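PDB 6NOB: beta-fructofuranosidase from Bifidobacterium adolescentis, which probably hydrolyses beta-fructofuranosides such as sucrose, releasing fructose. Local coordinates for residues 119-124 with 591-596; 474-479 with 602-607. All blocks are in the same frame, centred on the assembly; numbering follows the deposited sequence.

In the fold
Interactions 1 and 2 lie side by side, with centres about 8 Å apart, in the buried interface between the beta-propeller and the C-terminal beta-sandwich. Along the chain their segments alternate: 119-124, 474-479, 591-596, 602-607. The first two belong to the propeller part, the last two to the sandwich. Strands 591-596 and 601-606 are antiparallel neighbours in one sheet, with a probable hydrogen bond from Val594 N to Gly603 O (2.6 Å). A salt bridge between Glu593 OE1 and Arg476 NH2 (2.8 Å) joins the two contacts directly. The loop leading into strand 127-138 and the late propeller strand 468-481 thus meet the same edge of the sandwich through one polar network.

Interaction 1 of 2, residues 119-124 with 591-596; sequences GAHFEP and VVEVFL
His121 reaches from the loop before strand 127-138 to Val591 and Glu593 on strand 591-596. The contact is small, about 125 Å² in all, and buried. The backbones stay apart: the nearest CA atoms, of His121 and Val591, are 8.9 Å from each other.

The polar part is one hydrogen bond. His121 NE2 donates to Glu593 OE2 at 2.6 Å, with an N-H...O angle of 153°. The acceptor lies close to the imidazole plane, at the ring edge. The histidine meets the carboxylate on its anti side, and the two planes are turned 41° apart. Glu593 extends beyond CG, which carries its carboxylate out to meet the ring.

The nonpolar part is a CH-pi contact. Val591 CG1 lies over one face of the His121 ring, 3.8 Å from its centroid. It is offset toward the rim, where the nearest ring atom, His121 CE1, is 3.5 Å from Val591 CG1. The valine turns this methyl between its backbone N and carbonyl carbon (chi1 59°), which brings it over the ring.

Outside the pair, Asp588 accepts a bond from ND1, so carboxylates hold both ring nitrogens and fix the ring's rotation. Two carboxylates beside the ring would tend to favour a protonated imidazole, though the Arg476 salt bridge to Glu593 OE1 probably weakens that effect. Glu593 OE2 also accepts a bond from Leu474 N.

A leucine in place of His121 would probably cost Glu593 OE2 and Asp588 OD2 one hydrogen bond each and break the side-chain bridge between them, though both carboxylates would keep other partners.

Two residues apart on one strand, Val591 and Glu593 both turn toward the histidine. This is a His-carboxylate bond at the junction of propeller and beta-sandwich, the pairing known from family 32 glycoside hydrolases.

Interaction 2 of 2, residues 474-479 with 602-607; sequences LPRELH and AGSMLF
Arg476 on strand 468-481 faces Ala602 and Ser604 on strand 601-606 without backbone pairing, the closest CA atoms, of Arg476 and Ala602, being 9.9 Å apart. The strands belong to different sheets, so side chains span the space between them.

Arg476 does most of this. Its CG is anti to the carbonyl carbon (chi1 -63°), and the chain then runs extended to NE, which delivers the guanidinium to the sandwich strand. There the two terminal nitrogens meet different residues. NH2 approaches the hydroxyl of Ser604, with Arg476 NH2 and Ser604 OG 3.2 Å apart and the oxygen near the guanidinium plane, at its edge. NH1 comes against the methyl of the alanine, where Arg476 NH1 and Ala602 CB are 3.8 Å apart.

The strongest polar partners lie outside the two strands. Glu593 forms a salt bridge with NH2, and Asp430 forms one with NH1 and also a hydrogen bond with Ser604 OG. Tyr435 adds a cation-pi contact to the guanidinium.

Asp430 OD2 therefore bridges the arginine and the serine. The chemistry implies a buried arginine whose positive charge is probably balanced by two carboxylates, with the small Ala602 and Ser604 side chains fitting against its end.

Interaction 1 of 2, residues 119-124 with 591-596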
loop_
_atom_site.group_PDB
_atom_site.type_symbol
_atom_site.label_atom_id
_atom_site.label_comp_id
_atom_site.label_asym_id
_atom_site.label_seq_id
_atom_site.Cartn_x
_atom_site.Cartn_y
_atom_site.Cartn_z
ATOM N N GLY A 119 7.095 14.002 4.268
ATOM C CA GLY A 119 8.160 14.566 3.463
ATOM C C GLY A 119 8.925 13.563 2.622
ATOM O O GLY A 119 9.514 13.935 1.603
ATOM N N ALA A 120 8.926 12.288 3.027
ATOM C CA ALA A 120 9.761 11.282 2.385
ATOM C C ALA A 120 9.032 9.999 2.010
ATOM O O ALA A 120 9.670 9.082 1.482
ATOM C CB ALA A 120 10.956 10.925 3.283
ATOM N N HIS A 121 7.734 9.896 2.270
ATOM C CA HIS A 121 6.954 8.737 1.862
ATOM C C HIS A 121 6.186 9.063 0.589
ATOM O O HIS A 121 5.823 10.215 0.343
ATOM C CB HIS A 121 5.981 8.308 2.963
ATOM C CG HIS A 121 6.653 7.796 4.200
ATOM N ND1 HIS A 121 7.352 8.614 5.062
ATOM C CD2 HIS A 121 6.725 6.549 4.724
ATOM C CE1 HIS A 121 7.832 7.893 6.059
ATOM N NE2 HIS A 121 7.466 6.636 5.880
ATOM N N PHE A 122 5.945 8.040 -0.229
ATOM C CA PHE A 122 5.214 8.269 -1.467
ATOM C C PHE A 122 3.756 8.594 -1.172
ATOM O O PHE A 122 3.096 7.904 -0.388
ATOM C CB PHE A 122 5.291 7.061 -2.400
ATOM C CG PHE A 122 4.529 7.262 -3.682
ATOM C CD1 PHE A 122 5.102 7.953 -4.739
ATOM C CD2 PHE A 122 3.226 6.803 -3.813
ATOM C CE1 PHE A 122 4.398 8.161 -5.914
ATOM C CE2 PHE A 122 2.516 7.011 -4.984
ATOM C CZ PHE A 122 3.105 7.688 -6.036
ATOM N N GLU A 123 3.257 9.646 -1.810
ATOM C CA GLU A 123 1.856 10.029 -1.796
ATOM C C GLU A 123 1.494 10.510 -3.191
ATOM O O GLU A 123 2.354 11.038 -3.908
ATOM C CB GLU A 123 1.568 11.146 -0.779
ATOM C CG GLU A 123 2.001 10.856 0.649
ATOM C CD GLU A 123 1.834 12.062 1.557
ATOM O OE1 GLU A 123 1.308 13.093 1.081
ATOM O OE2 GLU A 123 2.229 11.984 2.742
ATOM N N PRO A 124 0.245 10.334 -3.612
ATOM C CA PRO A 124 -0.196 10.942 -4.870
ATOM C C PRO A 124 -0.293 12.453 -4.722
ATOM O O PRO A 124 -0.185 13.006 -3.626
ATOM C CB PRO A 124 -1.566 10.305 -5.115
ATOM C CG PRO A 124 -2.055 9.959 -3.748
ATOM C CD PRO A 124 -0.831 9.562 -2.967
ATOM N N VAL A 591 4.173 10.442 10.317
ATOM C CA VAL A 591 4.191 8.983 10.336
ATOM C C VAL A 591 5.500 8.541 10.974
ATOM O O VAL A 591 6.549 9.156 10.767
ATOM C CB VAL A 591 4.011 8.400 8.912
ATOM C CG1 VAL A 591 5.118 8.888 7.979
ATOM C CG2 VAL A 591 3.955 6.876 8.944
ATOM N N VAL A 592 5.426 7.477 11.772
ATOM C CA VAL A 592 6.589 6.905 12.435
ATOM C C VAL A 592 6.764 5.475 11.949
ATOM O O VAL A 592 5.791 4.780 11.643
ATOM C CB VAL A 592 6.460 6.955 13.978
ATOM C CG1 VAL A 592 5.468 5.914 14.477
ATOM C CG2 VAL A 592 7.816 6.765 14.642
ATOM N N GLU A 593 8.022 5.051 11.839
ATOM C CA GLU A 593 8.364 3.661 11.552
ATOM C C GLU A 593 9.557 3.295 12.419
ATOM O O GLU A 593 10.601 3.952 12.350
ATOM C CB GLU A 593 8.677 3.448 10.066
ATOM C CG GLU A 593 7.554 3.875 9.129
ATOM C CD GLU A 593 7.759 3.406 7.705
ATOM O OE1 GLU A 593 7.732 2.181 7.475
ATOM O OE2 GLU A 593 7.942 4.265 6.815
ATOM N N VAL A 594 9.400 2.259 13.238
ATOM C CA VAL A 594 10.380 1.890 14.252
ATOM C C VAL A 594 10.859 0.471 13.978
ATOM O O VAL A 594 10.048 -0.424 13.715
ATOM C CB VAL A 594 9.788 2.002 15.668
ATOM C CG1 VAL A 594 10.799 1.551 16.707
ATOM C CG2 VAL A 594 9.327 3.428 15.940
ATOM N N PHE A 595 12.172 0.268 14.050
ATOM C CA PHE A 595 12.785 -1.038 13.852
ATOM C C PHE A 595 13.646 -1.371 15.061
ATOM O O PHE A 595 14.501 -0.573 15.458
ATOM C CB PHE A 595 13.606 -1.059 12.558
ATOM C CG PHE A 595 12.793 -0.730 11.341
ATOM C CD1 PHE A 595 12.637 0.584 10.928
ATOM C CD2 PHE A 595 12.147 -1.732 10.634
ATOM C CE1 PHE A 595 11.870 0.889 9.822
ATOM C CE2 PHE A 595 11.380 -1.434 9.526
ATOM C CZ PHE A 595 11.242 -0.121 9.118
ATOM N N LEU A 596 13.409 -2.538 15.651
ATOM C CA LEU A 596 14.079 -2.953 16.874
ATOM C C LEU A 596 15.019 -4.118 16.594
ATOM O O LEU A 596 14.699 -5.009 15.799
ATOM C CB LEU A 596 13.061 -3.352 17.945
ATOM C CG LEU A 596 11.976 -2.318 18.251
ATOM C CD1 LEU A 596 11.112 -2.777 19.411
ATOM C CD2 LEU A 596 12.602 -0.970 18.554
#

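Interaction 2 of 2, residues 474-479 with 602-607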
loop_
_atom_site.group_PDB
_atom_site.type_symbol
_atom_site.label_atom_id
_atom_site.label_comp_id
_atom_site.label_asym_id
_atom_site.label_seq_id
_atom_site.Cartn_x
_atom_site.Cartn_y
_atom_site.Cartn_z
ATOM N N LEU A 474 8.053 3.116 3.881
ATOM C CA LEU A 474 9.355 3.085 3.238
ATOM C C LEU A 474 9.706 1.638 2.893
ATOM O O LEU A 474 9.407 0.728 3.671
ATOM C CB LEU A 474 10.424 3.695 4.146
ATOM C CG LEU A 474 10.327 5.209 4.366
ATOM C CD1 LEU A 474 11.271 5.672 5.470
ATOM C CD2 LEU A 474 10.606 5.966 3.072
ATOM N N PRO A 475 10.307 1.393 1.728
ATOM C CA PRO A 475 10.520 0.006 1.283
ATOM C C PRO A 475 11.408 -0.768 2.247
ATOM O O PRO A 475 12.479 -0.304 2.647
ATOM C CB PRO A 475 11.178 0.166 -0.093
ATOM C CG PRO A 475 11.706 1.568 -0.119
ATOM C CD PRO A 475 10.781 2.376 0.739
ATOM N N ARG A 476 10.948 -1.960 2.623
ATOM C CA ARG A 476 11.643 -2.806 3.583
ATOM C C ARG A 476 12.200 -4.049 2.899
ATOM O O ARG A 476 11.542 -4.650 2.043
ATOM C CB ARG A 476 10.709 -3.213 4.725
ATOM C CG ARG A 476 10.208 -2.041 5.546
ATOM C CD ARG A 476 9.135 -2.461 6.536
ATOM N NE ARG A 476 8.460 -1.301 7.112
ATOM C CZ ARG A 476 7.490 -1.370 8.019
ATOM N NH1 ARG A 476 7.081 -2.550 8.463
ATOM N NH2 ARG A 476 6.932 -0.261 8.484
ATOM N N GLU A 477 13.417 -4.425 3.280
ATOM C CA GLU A 477 14.021 -5.667 2.826
ATOM C C GLU A 477 13.679 -6.777 3.811
ATOM O O GLU A 477 13.667 -6.561 5.026
ATOM C CB GLU A 477 15.541 -5.521 2.698
ATOM C CG GLU A 477 16.248 -6.757 2.151
ATOM C CD GLU A 477 17.759 -6.600 2.109
ATOM O OE1 GLU A 477 18.243 -5.451 2.199
ATOM O OE2 GLU A 477 18.460 -7.628 1.987
ATOM N N LEU A 478 13.404 -7.965 3.281
ATOM C CA LEU A 478 12.965 -9.097 4.083
ATOM C C LEU A 478 14.036 -10.178 4.131
ATOM O O LEU A 478 14.670 -10.488 3.117
ATOM C CB LEU A 478 11.665 -9.688 3.529
ATOM C CG LEU A 478 10.456 -8.753 3.524
ATOM C CD1 LEU A 478 9.209 -9.497 3.067
ATOM C CD2 LEU A 478 10.251 -8.147 4.901
ATOM N N HIS A 479 14.224 -10.749 5.319
ATOM C CA HIS A 479 15.051 -11.929 5.512
ATOM C C HIS A 479 14.388 -12.819 6.555
ATOM O O HIS A 479 13.544 -12.371 7.335
ATOM C CB HIS A 479 16.481 -11.565 5.947
ATOM C CG HIS A 479 17.364 -11.142 4.815
ATOM N ND1 HIS A 479 17.952 -12.045 3.953
ATOM C CD2 HIS A 479 17.761 -9.914 4.404
ATOM C CE1 HIS A 479 18.667 -11.390 3.056
ATOM N NE2 HIS A 479 18.568 -10.095 3.307
ATOM N N ALA A 602 9.249 -4.778 13.668
ATOM C CA ALA A 602 9.036 -3.442 13.129
ATOM C C ALA A 602 7.669 -2.939 13.569
ATOM O O ALA A 602 6.714 -3.716 13.650
ATOM C CB ALA A 602 9.128 -3.435 11.601
ATOM N N GLY A 603 7.582 -1.641 13.857
ATOM C CA GLY A 603 6.328 -1.041 14.280
ATOM C C GLY A 603 6.134 0.363 13.747
ATOM O O GLY A 603 7.051 1.188 13.817
ATOM N N SER A 604 4.943 0.652 13.225
ATOM C CA SER A 604 4.713 1.912 12.530
ATOM C C SER A 604 3.234 2.269 12.585
ATOM O O SER A 604 2.373 1.403 12.767
ATOM C CB SER A 604 5.190 1.833 11.077
ATOM O OG SER A 604 4.525 0.799 10.377
ATOM N N MET A 605 2.954 3.561 12.414
ATOM C CA MET A 605 1.590 4.083 12.419
ATOM C C MET A 605 1.619 5.555 12.036
ATOM O O MET A 605 2.648 6.227 12.153
ATOM C CB MET A 605 0.920 3.916 13.787
ATOM C CG MET A 605 1.467 4.850 14.857
ATOM S SD MET A 605 0.725 4.566 16.475
ATOM C CE MET A 605 1.281 2.897 16.806
ATOM N N LEU A 606 0.467 6.048 11.583
ATOM C CA LEU A 606 0.306 7.474 11.338
ATOM C C LEU A 606 0.225 8.228 12.658
ATOM O O LEU A 606 -0.444 7.794 13.600
ATOM C CB LEU A 606 -0.956 7.740 10.519
ATOM C CG LEU A 606 -1.073 7.081 9.144
ATOM C CD1 LEU A 606 -2.380 7.487 8.480
ATOM C CD2 LEU A 606 0.115 7.445 8.270
ATOM N N PHE A 607 0.915 9.365 12.725
ATOM C CA PHE A 607 0.826 10.239 13.893
ATOM C C PHE A 607 1.217 11.644 13.456
ATOM O O PHE A 607 2.396 11.900 13.196
ATOM C CB PHE A 607 1.720 9.749 15.024
ATOM C CG PHE A 607 1.632 10.595 16.261
ATOM C CD1 PHE A 607 2.490 11.667 16.449
ATOM C CD2 PHE A 607 0.674 10.332 17.227
ATOM C CE1 PHE A 607 2.401 12.453 17.581
ATOM C CE2 PHE A 607 0.582 11.114 18.363
ATOM C CZ PHE A 607 1.446 12.175 18.540
#